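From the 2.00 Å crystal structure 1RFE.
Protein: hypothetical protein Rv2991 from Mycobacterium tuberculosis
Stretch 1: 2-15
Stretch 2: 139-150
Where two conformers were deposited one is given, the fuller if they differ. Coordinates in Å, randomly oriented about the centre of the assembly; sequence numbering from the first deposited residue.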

# COMPACT_ATOMS: atom_id res chain seq x y z
N THR A 2 11.87 -13.39 -10.26
CA THR A 2 11.64 -14.75 -10.82
C THR A 2 10.28 -14.90 -11.56
O THR A 2 9.46 -15.75 -11.18
N LYS A 3 10.07 -14.10 -12.62
CA LYS A 3 8.98 -14.30 -13.58
C LYS A 3 8.22 -13.05 -14.11
O LYS A 3 8.82 -12.03 -14.49
N GLN A 4 6.90 -13.17 -14.12
CA GLN A 4 5.91 -12.15 -14.56
C GLN A 4 5.29 -12.69 -15.83
O GLN A 4 5.89 -12.59 -16.91
CB GLN A 4 6.43 -10.70 -14.79
CG GLN A 4 5.33 -9.69 -15.27
CD GLN A 4 4.13 -9.48 -14.26
OE1 GLN A 4 4.29 -8.77 -13.27
NE2 GLN A 4 2.95 -10.08 -14.56
N ARG A 5 4.12 -13.28 -15.69
CA ARG A 5 3.35 -13.77 -16.81
C ARG A 5 2.95 -12.58 -17.69
O ARG A 5 2.55 -11.52 -17.21
CB ARG A 5 2.12 -14.55 -16.34
CG ARG A 5 2.42 -15.99 -15.89
CD ARG A 5 1.26 -16.69 -15.17
NE ARG A 5 0.15 -17.04 -16.08
CZ ARG A 5 -1.07 -17.48 -15.70
NH1 ARG A 5 -1.38 -17.64 -14.41
NH2 ARG A 5 -1.98 -17.78 -16.63
N ALA A 6 3.11 -12.75 -18.99
CA ALA A 6 2.79 -11.67 -19.93
C ALA A 6 1.26 -11.58 -20.14
O ALA A 6 0.75 -10.51 -20.48
CB ALA A 6 3.52 -11.88 -21.27
N ASP A 7 0.55 -12.68 -19.91
CA ASP A 7 -0.88 -12.70 -20.21
C ASP A 7 -1.72 -11.94 -19.20
O ASP A 7 -2.74 -11.37 -19.61
CB ASP A 7 -1.45 -14.12 -20.41
CG ASP A 7 -1.06 -15.10 -19.32
OD1 ASP A 7 -0.60 -14.69 -18.22
OD2 ASP A 7 -1.18 -16.33 -19.48
N ILE A 8 -1.30 -11.91 -17.92
CA ILE A 8 -2.12 -11.34 -16.85
C ILE A 8 -1.50 -10.10 -16.18
O ILE A 8 -2.12 -9.52 -15.31
CB ILE A 8 -2.44 -12.41 -15.77
CG1 ILE A 8 -1.13 -12.94 -15.16
CG2 ILE A 8 -3.29 -13.52 -16.37
CD1 ILE A 8 -1.32 -13.83 -13.96
N VAL A 9 -0.30 -9.72 -16.60
CA VAL A 9 0.33 -8.47 -16.18
C VAL A 9 -0.55 -7.25 -16.41
O VAL A 9 -1.30 -7.16 -17.39
CB VAL A 9 1.72 -8.25 -16.89
CG1 VAL A 9 1.54 -7.92 -18.38
CG2 VAL A 9 2.55 -7.18 -16.18
N MSE A 10 -0.54 -6.35 -15.45
CA MSE A 10 -1.19 -5.05 -15.62
C MSE A 10 -0.20 -4.03 -16.15
O MSE A 10 0.97 -4.09 -15.84
CB MSE A 10 -1.76 -4.57 -14.28
CG MSE A 10 -2.99 -5.34 -13.85
SE MSE A 10 -4.07 -4.32 -12.60
CE MSE A 10 -2.97 -4.53 -11.24
N SER A 11 -0.69 -3.12 -16.98
CA SER A 11 0.09 -1.96 -17.44
C SER A 11 0.43 -0.99 -16.30
O SER A 11 -0.23 -0.93 -15.25
CB SER A 11 -0.69 -1.17 -18.50
OG SER A 11 -1.84 -0.53 -17.92
N GLU A 12 1.46 -0.20 -16.54
CA GLU A 12 1.82 0.86 -15.62
C GLU A 12 0.60 1.66 -15.21
O GLU A 12 0.41 1.97 -14.03
CB GLU A 12 2.86 1.75 -16.26
CG GLU A 12 3.54 2.70 -15.30
CD GLU A 12 4.73 3.39 -15.93
OE1 GLU A 12 4.49 4.38 -16.67
OE2 GLU A 12 5.89 2.90 -15.71
N ALA A 13 -0.24 1.99 -16.18
CA ALA A 13 -1.37 2.84 -15.91
C ALA A 13 -2.45 2.11 -15.14
O ALA A 13 -3.11 2.69 -14.33
CB ALA A 13 -1.96 3.44 -17.22
N GLU A 14 -2.66 0.84 -15.41
CA GLU A 14 -3.64 0.02 -14.66
C GLU A 14 -3.24 -0.15 -13.19
O GLU A 14 -4.07 -0.09 -12.31
CB GLU A 14 -3.79 -1.35 -15.33
CG GLU A 14 -4.58 -1.31 -16.65
CD GLU A 14 -4.51 -2.63 -17.44
OE1 GLU A 14 -3.64 -3.50 -17.18
OE2 GLU A 14 -5.34 -2.80 -18.32
N ILE A 15 -1.95 -0.31 -12.94
CA ILE A 15 -1.41 -0.44 -11.58
C ILE A 15 -1.64 0.87 -10.84
O ILE A 15 -2.17 0.88 -9.73
CB ILE A 15 0.10 -0.76 -11.64
CG1 ILE A 15 0.33 -2.17 -12.16
CG2 ILE A 15 0.81 -0.60 -10.26
CD1 ILE A 15 1.79 -2.43 -12.56
N ARG A 139 11.41 -1.64 -6.10
CA ARG A 139 12.44 -2.05 -7.05
C ARG A 139 11.99 -3.23 -7.89
O ARG A 139 12.55 -3.45 -8.92
CB ARG A 139 13.70 -2.47 -6.34
CG ARG A 139 13.98 -1.68 -5.12
CD ARG A 139 15.22 -0.96 -5.10
NE ARG A 139 14.88 0.44 -5.46
CZ ARG A 139 15.62 1.47 -5.06
NH1 ARG A 139 16.70 1.24 -4.33
NH2 ARG A 139 15.32 2.71 -5.40
N ARG A 140 11.04 -4.01 -7.37
CA ARG A 140 10.48 -5.15 -8.07
C ARG A 140 8.97 -5.11 -7.87
O ARG A 140 8.44 -4.92 -6.76
CB ARG A 140 11.04 -6.44 -7.55
CG ARG A 140 10.48 -7.69 -8.21
CD ARG A 140 11.30 -9.01 -7.96
NE ARG A 140 10.60 -10.25 -8.37
CZ ARG A 140 9.53 -10.79 -7.74
NH1 ARG A 140 8.97 -10.19 -6.69
NH2 ARG A 140 9.01 -11.94 -8.17
N THR A 141 8.29 -5.27 -9.00
CA THR A 141 6.88 -5.19 -9.08
C THR A 141 6.41 -6.39 -9.86
O THR A 141 6.93 -6.68 -10.92
CB THR A 141 6.49 -3.95 -9.83
OG1 THR A 141 6.88 -2.80 -9.07
CG2 THR A 141 4.96 -3.83 -9.96
N ARG A 142 5.41 -7.06 -9.32
CA ARG A 142 4.71 -8.10 -9.99
C ARG A 142 3.22 -7.78 -9.91
O ARG A 142 2.73 -7.32 -8.87
CB ARG A 142 4.99 -9.46 -9.34
CG ARG A 142 6.37 -10.03 -9.66
CD ARG A 142 6.60 -10.29 -11.16
NE ARG A 142 7.94 -10.79 -11.46
CZ ARG A 142 9.00 -10.03 -11.71
NH1 ARG A 142 8.90 -8.70 -11.73
NH2 ARG A 142 10.19 -10.61 -11.96
N SER A 143 2.52 -7.96 -11.02
CA SER A 143 1.06 -7.72 -11.01
C SER A 143 0.27 -8.82 -11.69
O SER A 143 0.82 -9.67 -12.44
CB SER A 143 0.75 -6.38 -11.69
OG SER A 143 1.18 -6.34 -13.05
N TRP A 144 -1.04 -8.79 -11.46
CA TRP A 144 -1.92 -9.74 -12.07
C TRP A 144 -3.37 -9.24 -12.17
O TRP A 144 -3.88 -8.50 -11.32
CB TRP A 144 -1.85 -11.08 -11.37
CG TRP A 144 -2.33 -11.06 -9.93
CD1 TRP A 144 -3.54 -11.43 -9.48
CD2 TRP A 144 -1.56 -10.70 -8.77
NE1 TRP A 144 -3.61 -11.28 -8.11
CE2 TRP A 144 -2.40 -10.83 -7.66
CE3 TRP A 144 -0.25 -10.23 -8.57
CZ2 TRP A 144 -1.96 -10.56 -6.33
CZ3 TRP A 144 0.17 -9.94 -7.27
CH2 TRP A 144 -0.69 -10.10 -6.18
N ASP A 145 -4.01 -9.63 -13.24
CA ASP A 145 -5.45 -9.38 -13.43
C ASP A 145 -6.02 -10.54 -14.21
O ASP A 145 -5.82 -10.64 -15.42
CB ASP A 145 -5.72 -8.07 -14.15
CG ASP A 145 -7.20 -7.71 -14.16
OD1 ASP A 145 -8.03 -8.54 -13.71
OD2 ASP A 145 -7.63 -6.61 -14.54
N HIS A 146 -6.74 -11.40 -13.50
CA HIS A 146 -7.21 -12.63 -14.09
C HIS A 146 -8.33 -12.40 -15.10
O HIS A 146 -8.63 -13.28 -15.87
CB HIS A 146 -7.61 -13.63 -13.01
CG HIS A 146 -6.43 -14.32 -12.38
ND1 HIS A 146 -6.56 -15.46 -11.64
CD2 HIS A 146 -5.12 -13.98 -12.34
CE1 HIS A 146 -5.36 -15.84 -11.21
NE2 HIS A 146 -4.48 -14.95 -11.63
N ARG A 147 -8.94 -11.21 -15.09
CA ARG A 147 -9.86 -10.82 -16.17
C ARG A 147 -9.24 -10.88 -17.57
O ARG A 147 -9.95 -11.03 -18.59
CB ARG A 147 -10.42 -9.42 -15.97
CG ARG A 147 -11.77 -9.40 -15.31
CD ARG A 147 -11.75 -8.90 -13.90
NE ARG A 147 -11.64 -7.46 -13.89
CZ ARG A 147 -11.91 -6.68 -12.86
NH1 ARG A 147 -12.31 -7.19 -11.69
NH2 ARG A 147 -11.77 -5.35 -13.02
N LYS A 148 -7.93 -10.76 -17.66
CA LYS A 148 -7.28 -10.78 -18.97
C LYS A 148 -7.15 -12.18 -19.60
O LYS A 148 -6.69 -12.33 -20.72
CB LYS A 148 -5.93 -10.07 -18.87
CG LYS A 148 -6.06 -8.58 -18.44
CD LYS A 148 -4.69 -8.06 -18.00
CE LYS A 148 -4.64 -6.54 -17.88
NZ LYS A 148 -3.28 -6.12 -18.26
N LEU A 149 -7.58 -13.20 -18.88
CA LEU A 149 -7.67 -14.58 -19.38
C LEU A 149 -8.91 -14.86 -20.23
O LEU A 149 -8.90 -15.80 -21.03
CB LEU A 149 -7.70 -15.57 -18.22
CG LEU A 149 -6.39 -16.12 -17.65
CD1 LEU A 149 -5.15 -15.48 -18.26
CD2 LEU A 149 -6.37 -16.09 -16.14
N GLY A 150 -9.96 -14.08 -20.02
CA GLY A 150 -11.19 -14.29 -20.75
C GLY A 150 -11.91 -15.56 -20.31
O GLY A 150 -12.73 -16.10 -21.07
O HOH W 1 3.88 -5.53 -13.44

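The most unusual feature of this contact is a glutamine side chain that does the work of a neighbouring strand. Gln4 points toward the strand of the second stretch, and its amide reads both backbone polar groups of a single residue: Ser143 N donates to Gln4 OE1 at 3.0 Å, and Gln4 NE2 donates to Ser143 O, also at 3.0 Å, both nearly straight. A primary amide carries a donor and an acceptor side by side, so it can satisfy a strand residue much as a paired backbone would. The second hydrogen on the same nitrogen is used as well, since Gln4 NE2 donates to Arg5 O at 3.0 Å, which ties the side chain back to its own loop.

Further along, the loop's backbone takes over. Ile8 O accepts from Asp145 N at 2.8 Å and also lies 3.3 Å from Trp144 CA in a CA-H...O contact. Two residues later, the backbone N of Met10, a selenomethionine, donates to Ser143 OG at 3.0 Å. Ser143 thus meets the loop through backbone and side chain alike, and its position is largely buried. Water 1 joins the same group, donating to Gln4 OE1 at 3.3 Å and lying 2.8 Å from Ser143 OG.

The apolar part centres on Ile8, which has the largest covered area in the contact. Its CD1 sits 3.8 Å from Trp144 CB, while its CG2 meets Leu149 CD1 at a tight 3.3 Å. Leu149 belongs to the 3-10 segment, so that segment adds to the apolar contact, and the tryptophan ring itself leads away from the loop.

That segment also delivers Lys148, whose extended chain reaches the start of the helix. Lys148 NZ donates to Val9 O at a very short 2.4 Å and forms a salt bridge with Glu14 OE1 at 2.9 Å. The same carboxylate oxygen, Glu14 OE1, accepts from Ser11 N at 3.0 Å, while Ser11 OG caps the helix by accepting from Glu14 N at 3.0 Å. One oxygen thus serves both the helix start and the cross-stretch ion pair.

At the other end the chemistry is looser. Lys3 O lies over one face of the Arg142 guanidinium, 3.2 Å from Arg142 NH2, but the angle is too poor for a hydrogen bond; Arg142 NH1 donates to Thr141 O at 2.9 Å. The rule to draw is economy: several polar atoms serve more than one partner (Gln4 NE2, Glu14 OE1, Lys148 NZ), and the buried Ile8 supplies the largest covered area.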